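Local coordinates for disulfide isomerase DsbG N-terminal domain-containing protein (Helicobacter pylori, PDB 3TDG), which probably acts as a thiol-disulfide reductase of the DsbG type, using a thioredoxin-fold domain to reduce or isomerise disulfide bonds, at residues G208-V211 / E212-I215; T224-I228 / N229-E233; K56-Q59 / D60-M63. All coordinates share one frame; numbering follows the deposited sequence.

Interaction 1. Residues G208-V211 / E212-I215; sequences GASV and EDKI. With FMT (formic acid), chain C.
Ser210 and Asp213 hold each other in a capping box at the start of helix 211-222. Ser210 N donates to Asp213 OD1 at 3.1 Å, in a fairly straight bond (N-H...O 163°) that reaches the carboxylate from above its plane. In return Asp213 N points at Ser210 OG, a weak capping bond of 3.3 Å. The serine can do this because its OG stands between its own N and carbonyl carbon (chi1 66°), which turns the hydroxyl to the first turn of the helix. Ala209 CB lies against the carboxylate, 3.8 Å from Asp213 OD1.

Next come the first helical backbone bonds, Lys214 N to Ser210 O at 3.2 Å and Ile215 N to Val211 O at 3.0 Å. Val211 CG1 and Ile215 CD1 are 3.9 Å apart, the two side chains lying side by side and packing on Leu173 of helix 169-175. Glu212 turns to Arg170 of that same helix and makes a salt bridge with it. Lys214 runs out fully extended, its CG 3.5 Å from Ser210 O, and NZ donates to formate O1 at 2.6 Å. The formate, probably from the crystallisation liquor, is also bound by Glu138 N and Arg205.

Just upstream, Gly208 with its positive phi closes helix 188-206 as the C-prime residue of a Schellman motif. One helix is therefore ended and the next begun within a few residues. Two N-H groups at the new helix start, which have no partner one turn back in the helix, find oxygens in the box. The carboxylate sits where the helix dipole would probably stabilise its negative charge and lower its pKa; a long, weak ion pair to Arg207 may add a little to this.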
ATOM      1  N   GLY A 208     -17.012  31.820  33.159  1.00 51.91           N
ATOM      2  CA  GLY A 208     -16.772  32.933  32.237  1.00 51.84           C
ATOM      3  C   GLY A 208     -15.408  33.598  32.404  1.00 51.87           C
ATOM      4  O   GLY A 208     -15.290  34.822  32.301  1.00 52.09           O
ATOM      5  N   ALA A 209     -14.375  32.793  32.653  1.00 51.44           N
ATOM      6  CA  ALA A 209     -12.996  33.299  32.826  1.00 51.32           C
ATOM      7  C   ALA A 209     -12.456  34.073  31.601  1.00 51.00           C
ATOM      8  O   ALA A 209     -12.843  33.806  30.466  1.00 50.60           O
ATOM      9  CB  ALA A 209     -12.055  32.155  33.182  1.00 50.73           C
ATOM     10  N   SER A 210     -11.558  35.023  31.843  1.00 51.19           N
ATOM     11  CA  SER A 210     -10.945  35.804  30.761  1.00 51.68           C
ATOM     12  C   SER A 210      -9.803  35.032  30.069  1.00 51.81           C
ATOM     13  O   SER A 210      -9.386  33.967  30.535  1.00 52.00           O
ATOM     14  CB  SER A 210     -10.435  37.145  31.297  1.00 51.17           C
ATOM     15  OG  SER A 210      -9.367  36.955  32.211  1.00 51.17           O
ATOM     16  N   VAL A 211      -9.314  35.572  28.957  1.00 52.42           N
ATOM     17  CA  VAL A 211      -8.132  35.041  28.278  1.00 52.93           C
ATOM     18  C   VAL A 211      -6.936  34.935  29.238  1.00 53.10           C
ATOM     19  O   VAL A 211      -6.310  33.871  29.350  1.00 53.05           O
ATOM     20  CB  VAL A 211      -7.785  35.881  27.022  1.00 53.25           C
ATOM     21  CG1 VAL A 211      -6.367  35.565  26.513  1.00 53.74           C
ATOM     22  CG2 VAL A 211      -8.816  35.637  25.922  1.00 52.17           C
ATOM     23  N   GLU A 212      -6.661  36.029  29.951  1.00 53.21           N
ATOM     24  CA  GLU A 212      -5.587  36.108  30.946  1.00 53.07           C
ATOM     25  C   GLU A 212      -5.675  35.027  32.021  1.00 52.23           C
ATOM     26  O   GLU A 212      -4.654  34.448  32.395  1.00 51.88           O
ATOM     27  CB  GLU A 212      -5.548  37.502  31.616  1.00 53.71           C
ATOM     28  CG  GLU A 212      -4.731  38.570  30.861  1.00 55.74           C
ATOM     29  CD  GLU A 212      -3.263  38.172  30.641  1.00 57.51           C
ATOM     30  OE1 GLU A 212      -2.753  38.372  29.514  1.00 58.48           O
ATOM     31  OE2 GLU A 212      -2.629  37.647  31.585  1.00 58.23           O
ATOM     32  N   ASP A 213      -6.891  34.772  32.512  1.00 51.10           N
ATOM     33  CA  ASP A 213      -7.139  33.724  33.494  1.00 50.25           C
ATOM     34  C   ASP A 213      -6.750  32.360  32.939  1.00 49.13           C
ATOM     35  O   ASP A 213      -6.189  31.534  33.653  1.00 49.11           O
ATOM     36  CB  ASP A 213      -8.623  33.677  33.881  1.00 51.04           C
ATOM     37  CG  ASP A 213      -9.086  34.903  34.663  1.00 52.70           C
ATOM     38  OD1 ASP A 213     -10.304  35.170  34.626  1.00 55.95           O
ATOM     39  OD2 ASP A 213      -8.267  35.582  35.326  1.00 54.55           O
ATOM     40  N   LYS A 214      -7.077  32.123  31.671  1.00 47.62           N
ATOM     41  CA  LYS A 214      -6.792  30.833  31.045  1.00 46.66           C
ATOM     42  C   LYS A 214      -5.295  30.650  30.863  1.00 46.07           C
ATOM     43  O   LYS A 214      -4.769  29.591  31.180  1.00 46.02           O
ATOM     44  CB  LYS A 214      -7.554  30.659  29.734  1.00 45.47           C
ATOM     45  CG  LYS A 214      -9.045  30.516  29.961  1.00 45.30           C
ATOM     46  CD  LYS A 214      -9.848  30.627  28.681  1.00 45.06           C
ATOM     47  CE  LYS A 214     -11.335  30.510  29.010  1.00 44.68           C
ATOM     48  NZ  LYS A 214     -12.145  30.695  27.795  1.00 44.89           N
ATOM     49  N   ILE A 215      -4.614  31.700  30.410  1.00 46.04           N
ATOM     50  CA  ILE A 215      -3.146  31.666  30.291  1.00 45.69           C
ATOM     51  C   ILE A 215      -2.488  31.412  31.635  1.00 45.47           C
ATOM     52  O   ILE A 215      -1.587  30.580  31.720  1.00 45.85           O
ATOM     53  CB  ILE A 215      -2.592  32.937  29.606  1.00 46.30           C
ATOM     54  CG1 ILE A 215      -3.188  33.051  28.207  1.00 45.55           C
ATOM     55  CG2 ILE A 215      -1.051  32.907  29.529  1.00 45.51           C
ATOM     56  CD1 ILE A 215      -2.847  34.332  27.514  1.00 47.56           C
TER
HETATM   57  C   FMT C 360     -11.455  28.289  25.513  1.00 46.06           C
HETATM   58  O1  FMT C 360     -12.091  28.363  26.579  1.00 46.54           O
HETATM   59  O2  FMT C 360     -11.256  27.244  24.884  1.00 45.12           O

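Interaction 2. Residues T224-I228 / N229-E233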
ATOM      1  N   THR A 224       7.501  23.931  35.930  1.00 43.67           N
ATOM      2  CA  THR A 224       8.278  22.796  36.410  1.00 45.04           C
ATOM      3  C   THR A 224       8.125  22.540  37.915  1.00 46.18           C
ATOM      4  O   THR A 224       8.257  21.405  38.367  1.00 46.23           O
ATOM      5  CB  THR A 224       9.775  23.000  36.054  1.00 44.92           C
ATOM      6  OG1 THR A 224       9.899  23.211  34.638  1.00 44.93           O
ATOM      7  CG2 THR A 224      10.598  21.797  36.432  1.00 44.20           C
ATOM      8  N   GLN A 225       7.825  23.582  38.681  1.00 48.48           N
ATOM      9  CA  GLN A 225       7.663  23.443  40.138  1.00 50.87           C
ATOM     10  C   GLN A 225       6.253  23.025  40.551  1.00 52.34           C
ATOM     11  O   GLN A 225       6.019  22.724  41.728  1.00 52.37           O
ATOM     12  CB  GLN A 225       8.074  24.730  40.861  1.00 51.16           C
ATOM     13  CG  GLN A 225       9.572  25.038  40.755  1.00 52.54           C
ATOM     14  CD  GLN A 225       9.987  25.498  39.358  1.00 53.00           C
ATOM     15  OE1 GLN A 225       9.301  26.304  38.727  1.00 55.72           O
ATOM     16  NE2 GLN A 225      11.111  24.986  38.873  1.00 51.77           N
ATOM     17  N   TYR A 226       5.319  22.999  39.591  1.00 53.61           N
ATOM     18  CA  TYR A 226       3.954  22.559  39.873  1.00 55.48           C
ATOM     19  C   TYR A 226       3.930  21.111  40.361  1.00 56.53           C
ATOM     20  O   TYR A 226       4.245  20.174  39.618  1.00 56.96           O
ATOM     21  CB  TYR A 226       3.029  22.735  38.659  1.00 55.74           C
ATOM     22  CG  TYR A 226       1.573  22.458  38.971  1.00 56.58           C
ATOM     23  CD1 TYR A 226       0.762  23.444  39.530  1.00 57.57           C
ATOM     24  CD2 TYR A 226       1.011  21.202  38.720  1.00 58.40           C
ATOM     25  CE1 TYR A 226      -0.576  23.196  39.832  1.00 59.43           C
ATOM     26  CE2 TYR A 226      -0.327  20.943  39.019  1.00 59.58           C
ATOM     27  CZ  TYR A 226      -1.110  21.946  39.567  1.00 59.44           C
ATOM     28  OH  TYR A 226      -2.428  21.701  39.862  1.00 62.34           O
ATOM     29  N   ASP A 227       3.550  20.947  41.620  1.00 57.68           N
ATOM     30  CA  ASP A 227       3.545  19.651  42.276  1.00 59.01           C
ATOM     31  C   ASP A 227       2.414  18.781  41.747  1.00 59.29           C
ATOM     32  O   ASP A 227       1.289  18.789  42.258  1.00 58.63           O
ATOM     33  CB  ASP A 227       3.431  19.822  43.796  1.00 59.73           C
ATOM     34  CG  ASP A 227       3.900  18.588  44.559  1.00 62.05           C
ATOM     35  OD1 ASP A 227       4.015  17.497  43.936  1.00 65.45           O
ATOM     36  OD2 ASP A 227       4.163  18.714  45.782  1.00 62.91           O
ATOM     37  N   ILE A 228       2.744  18.015  40.720  1.00 59.84           N
ATOM     38  CA  ILE A 228       1.771  17.213  40.016  1.00 60.31           C
ATOM     39  C   ILE A 228       1.161  16.089  40.886  1.00 60.90           C
ATOM     40  O   ILE A 228      -0.046  15.852  40.842  1.00 60.81           O
ATOM     41  CB  ILE A 228       2.365  16.718  38.649  1.00 60.75           C
ATOM     42  CG1 ILE A 228       1.326  15.938  37.845  1.00 59.39           C
ATOM     43  CG2 ILE A 228       3.714  15.989  38.837  1.00 60.27           C
ATOM     44  CD1 ILE A 228       0.076  16.752  37.575  1.00 60.31           C
ATOM     45  N   ASN A 229       1.980  15.433  41.698  1.00 61.80           N
ATOM     46  CA  ASN A 229       1.485  14.369  42.575  1.00 62.85           C
ATOM     47  C   ASN A 229       0.614  14.856  43.738  1.00 63.10           C
ATOM     48  O   ASN A 229      -0.153  14.081  44.301  1.00 62.91           O
ATOM     49  CB  ASN A 229       2.643  13.501  43.062  1.00 63.18           C
ATOM     50  CG  ASN A 229       3.431  12.909  41.918  1.00 64.06           C
ATOM     51  OD1 ASN A 229       4.656  12.979  41.890  1.00 66.14           O
ATOM     52  ND2 ASN A 229       2.724  12.344  40.947  1.00 65.33           N
ATOM     53  N   ALA A 230       0.720  16.145  44.062  1.00 63.60           N
ATOM     54  CA  ALA A 230      -0.095  16.778  45.096  1.00 64.37           C
ATOM     55  C   ALA A 230      -1.524  17.063  44.630  1.00 65.08           C
ATOM     56  O   ALA A 230      -2.312  17.661  45.364  1.00 65.05           O
ATOM     57  CB  ALA A 230       0.565  18.064  45.573  1.00 63.99           C
ATOM     58  N   GLN A 231      -1.850  16.651  43.406  1.00 65.95           N
ATOM     59  CA  GLN A 231      -3.182  16.875  42.846  1.00 66.57           C
ATOM     60  C   GLN A 231      -3.889  15.545  42.637  1.00 67.01           C
ATOM     61  O   GLN A 231      -3.260  14.547  42.269  1.00 67.06           O
ATOM     62  CB  GLN A 231      -3.096  17.618  41.507  1.00 66.67           C
ATOM     63  CG  GLN A 231      -1.998  18.679  41.417  1.00 66.79           C
ATOM     64  CD  GLN A 231      -2.202  19.827  42.391  1.00 66.99           C
ATOM     65  OE1 GLN A 231      -3.335  20.220  42.680  1.00 66.00           O
ATOM     66  NE2 GLN A 231      -1.098  20.371  42.904  1.00 66.48           N
ATOM     67  N   LYS A 232      -5.196  15.525  42.884  1.00 67.90           N
ATOM     68  CA  LYS A 232      -6.002  14.360  42.525  1.00 68.78           C
ATOM     69  C   LYS A 232      -6.371  14.451  41.054  1.00 68.69           C
ATOM     70  O   LYS A 232      -6.829  15.489  40.586  1.00 68.77           O
ATOM     71  CB  LYS A 232      -7.240  14.225  43.414  1.00 68.94           C
ATOM     72  CG  LYS A 232      -6.959  13.432  44.692  1.00 70.49           C
ATOM     73  CD  LYS A 232      -8.022  13.652  45.747  1.00 72.14           C
ATOM     74  CE  LYS A 232      -7.522  13.182  47.096  1.00 72.47           C
ATOM     75  NZ  LYS A 232      -8.587  13.318  48.118  1.00 73.57           N
ATOM     76  N   GLU A 233      -6.135  13.359  40.338  1.00 68.96           N
ATOM     77  CA  GLU A 233      -6.285  13.312  38.889  1.00 69.15           C
ATOM     78  C   GLU A 233      -7.646  12.739  38.510  1.00 68.51           C
ATOM     79  O   GLU A 233      -7.938  11.595  38.855  1.00 68.74           O
ATOM     80  CB  GLU A 233      -5.179  12.441  38.287  1.00 69.49           C
ATOM     81  CG  GLU A 233      -5.235  12.329  36.772  1.00 71.26           C
ATOM     82  CD  GLU A 233      -4.530  11.093  36.260  1.00 73.92           C
ATOM     83  OE1 GLU A 233      -4.983   9.962  36.563  1.00 74.19           O
ATOM     84  OE2 GLU A 233      -3.525  11.254  35.536  1.00 76.20           O
TER
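Asp227 O is gripped by two donors. The stronger bond comes from Gln231 NE2 at 2.9 Å, with an N-H...O angle of 162° and the oxygen nearly in the plane of the amide. Ala230 N adds a weak one at 3.3 Å. Gln231 gets its amide there by folding back on itself, its chain bent at chi2 (-64°).

That fold also brings the amide up to the tyrosine. Tyr226 OH is 3.2 Å from Gln231 CD, and CE2 of the same ring is 3.7 Å from Gln231 CG. The ring and amide planes are 28° apart, and the two groups meet obliquely; the hydroxyl and Gln231 OE1 are close but badly angled for a hydrogen bond. Ala230 CB fills in beside the aspartate, 3.5 Å from Asp227 CG.

The backbone makes two overlapping beta turns here, the second closed by Gln231 N to Ile228 O at 3.2 Å. They lie in the connection from helix 211-222 to helix 235-249. Ile228 faces inward, onto Lys192, Lys193 and Leu196 of helix 188-206, while Tyr226 leans on Lys220 and Ile221. The glutamine thus serves both turns: its backbone N closes the second, while its side-chain amide gives the opening carbonyl of the first, Asp227 O, a stronger donor than Ala230 N, a bond that probably also fixes the amide's rotation beside the tyrosine.

Interaction 3. Residues K56-Q59 / D60-M63; sequences KSSQ and DLKM
Ser58 lies alongside Leu61, its CB 3.9 Å from Leu61 CB and its OG 3.6 Å from that same CB. The hydroxyl caps the turn that joins strands 48-54 and 62-67, neighbouring antiparallel strands of the N-terminal sheet. OG swings away from its own backbone N (chi1 166°) and reaches across the bend to two amides. Leu61 N donates to Ser58 OG at 3.1 Å in a nearly straight bond (163°). Asp60 N stands equally near that oxygen, but its bond, the one that would define an ST turn, is strongly bent (126°) and weak. One serine oxygen thus takes the backbone N-H groups of two successive residues and draws residues 58 to 61 into a tight curve, with the alpha carbons of Ser58 and Leu61 5.5 Å apart.

Beyond the hydroxyl, the turn is tied to its surroundings on several sides. Asp60 OD1 accepts from Lys81 N, and Lys62 takes up backbone bonding with Val79 as the strand sets in. Leu61 CG lies 3.7 Å from Ser58 OG, so the leucine shields one flank of the hydroxyl. Outward from there the contact faces the partner: Leu61 packs on Leu61 of the second subunit, and Ser58 on Leu85 of that subunit. This places the turn at the dimer interface, consistent with the DsbC/DsbG family, whose N-terminal domains form the dimer. On the backbone of the turn a water rests 3.1 Å from Leu61 O and 3.3 Å from Ser58 O, positioned to donate to either carbonyl.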
ATOM      1  N   LYS A  56       7.387  18.382 -28.635  1.00 58.46           N
ATOM      2  CA  LYS A  56       8.186  18.346 -29.835  1.00 59.17           C
ATOM      3  C   LYS A  56       7.736  17.176 -30.647  1.00 59.60           C
ATOM      4  O   LYS A  56       7.850  17.136 -31.846  1.00 59.49           O
ATOM      5  CB  LYS A  56       9.642  18.112 -29.485  1.00 59.51           C
ATOM      6  CG  LYS A  56      10.217  19.031 -28.461  1.00 60.83           C
ATOM      7  CD  LYS A  56      10.716  20.295 -29.089  1.00 63.18           C
ATOM      8  CE  LYS A  56      11.784  20.951 -28.253  1.00 64.86           C
ATOM      9  NZ  LYS A  56      11.819  22.408 -28.467  1.00 65.44           N
ATOM     10  N   SER A  57       7.208  16.209 -29.943  1.00 59.68           N
ATOM     11  CA  SER A  57       7.037  14.893 -30.454  1.00 60.19           C
ATOM     12  C   SER A  57       5.707  14.695 -31.197  1.00 60.38           C
ATOM     13  O   SER A  57       5.532  13.740 -31.930  1.00 60.41           O
ATOM     14  CB  SER A  57       7.198  13.951 -29.282  1.00 60.07           C
ATOM     15  OG  SER A  57       6.983  12.656 -29.692  1.00 60.91           O
ATOM     16  N   SER A  58       4.785  15.621 -31.031  1.00 60.75           N
ATOM     17  CA  SER A  58       3.542  15.565 -31.760  1.00 61.52           C
ATOM     18  C   SER A  58       3.002  16.925 -32.083  1.00 61.84           C
ATOM     19  O   SER A  58       3.193  17.853 -31.355  1.00 62.26           O
ATOM     20  CB  SER A  58       2.495  14.835 -30.964  1.00 61.28           C
ATOM     21  OG  SER A  58       1.241  15.063 -31.537  1.00 61.65           O
ATOM     22  N   GLN A  59       2.287  17.042 -33.174  1.00 62.61           N
ATOM     23  CA  GLN A  59       1.719  18.320 -33.523  1.00 63.45           C
ATOM     24  C   GLN A  59       0.312  18.476 -32.993  1.00 63.10           C
ATOM     25  O   GLN A  59      -0.130  19.565 -32.757  1.00 63.29           O
ATOM     26  CB  GLN A  59       1.710  18.510 -35.035  1.00 63.82           C
ATOM     27  CG  GLN A  59       3.064  18.743 -35.651  1.00 66.20           C
ATOM     28  CD  GLN A  59       3.468  20.204 -35.643  1.00 70.38           C
ATOM     29  OE1 GLN A  59       3.320  20.896 -34.638  1.00 71.68           O
ATOM     30  NE2 GLN A  59       3.994  20.676 -36.764  1.00 70.91           N
ATOM     31  N   ASP A  60      -0.410  17.388 -32.831  1.00 62.82           N
ATOM     32  CA  ASP A  60      -1.761  17.509 -32.325  1.00 62.34           C
ATOM     33  C   ASP A  60      -1.828  17.494 -30.792  1.00 61.38           C
ATOM     34  O   ASP A  60      -2.695  18.074 -30.211  1.00 61.60           O
ATOM     35  CB  ASP A  60      -2.663  16.437 -32.920  1.00 62.74           C
ATOM     36  CG  ASP A  60      -4.092  16.512 -32.400  1.00 64.41           C
ATOM     37  OD1 ASP A  60      -4.758  17.520 -32.613  1.00 66.06           O
ATOM     38  OD2 ASP A  60      -4.557  15.548 -31.786  1.00 65.41           O
ATOM     39  N   LEU A  61      -0.896  16.830 -30.150  1.00 59.63           N
ATOM     40  CA  LEU A  61      -0.933  16.655 -28.701  1.00 57.78           C
ATOM     41  C   LEU A  61      -0.211  17.730 -27.901  1.00 56.67           C
ATOM     42  O   LEU A  61       0.921  18.094 -28.219  1.00 57.03           O
ATOM     43  CB  LEU A  61      -0.378  15.285 -28.339  1.00 57.83           C
ATOM     44  CG  LEU A  61      -1.158  14.097 -28.889  1.00 57.58           C
ATOM     45  CD1 LEU A  61      -0.475  12.833 -28.436  1.00 57.44           C
ATOM     46  CD2 LEU A  61      -2.620  14.135 -28.425  1.00 57.16           C
ATOM     47  N   LYS A  62      -0.879  18.230 -26.859  1.00 54.97           N
ATOM     48  CA  LYS A  62      -0.284  19.182 -25.918  1.00 53.58           C
ATOM     49  C   LYS A  62      -0.235  18.615 -24.490  1.00 52.04           C
ATOM     50  O   LYS A  62      -1.023  17.743 -24.133  1.00 51.18           O
ATOM     51  CB  LYS A  62      -1.062  20.506 -25.908  1.00 54.19           C
ATOM     52  CG  LYS A  62      -1.370  21.088 -27.302  1.00 57.22           C
ATOM     53  CD  LYS A  62      -1.702  22.570 -27.212  1.00 60.49           C
ATOM     54  CE  LYS A  62      -0.433  23.420 -27.232  1.00 62.62           C
ATOM     55  NZ  LYS A  62       0.160  23.465 -28.607  1.00 64.84           N
ATOM     56  N   MET A  63       0.688  19.133 -23.687  1.00 50.07           N
ATOM     57  CA  MET A  63       0.793  18.787 -22.280  1.00 49.05           C
ATOM     58  C   MET A  63      -0.031  19.789 -21.475  1.00 47.49           C
ATOM     59  O   MET A  63       0.187  20.996 -21.576  1.00 47.04           O
ATOM     60  CB  MET A  63       2.253  18.806 -21.842  1.00 49.16           C
ATOM     61  CG  MET A  63       2.560  17.960 -20.616  1.00 52.28           C
ATOM     62  SD  MET A  63       2.211  18.811 -19.080  1.00 57.82           S
ATOM     63  CE  MET A  63       3.491  20.074 -19.078  1.00 56.65           C
TER
HETATM   64  O   HOH W   1       2.617  20.393 -29.405  1.00 56.92           O

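Along the chain the order is interaction 3, interaction 1, interaction 2. Interaction 3 belongs to the N-terminal antiparallel sheet and the dimer interface, whereas interactions 1 and 2 flank helix 211-222 in the thioredoxin-type part, at its start and just past its end. Their centres are 21 Å apart and their nearest atoms about 11 Å, with no touch, though both pack on helix 188-206. Interaction 3 lies on the opposite side of the chain's centre, its centre about 64 Å from that of interaction 1 and 70 Å from that of interaction 2. The long helix 98-129 follows the N-terminal sheet and leads towards the thioredoxin part, so dimerisation and the probable redox domain sit well apart.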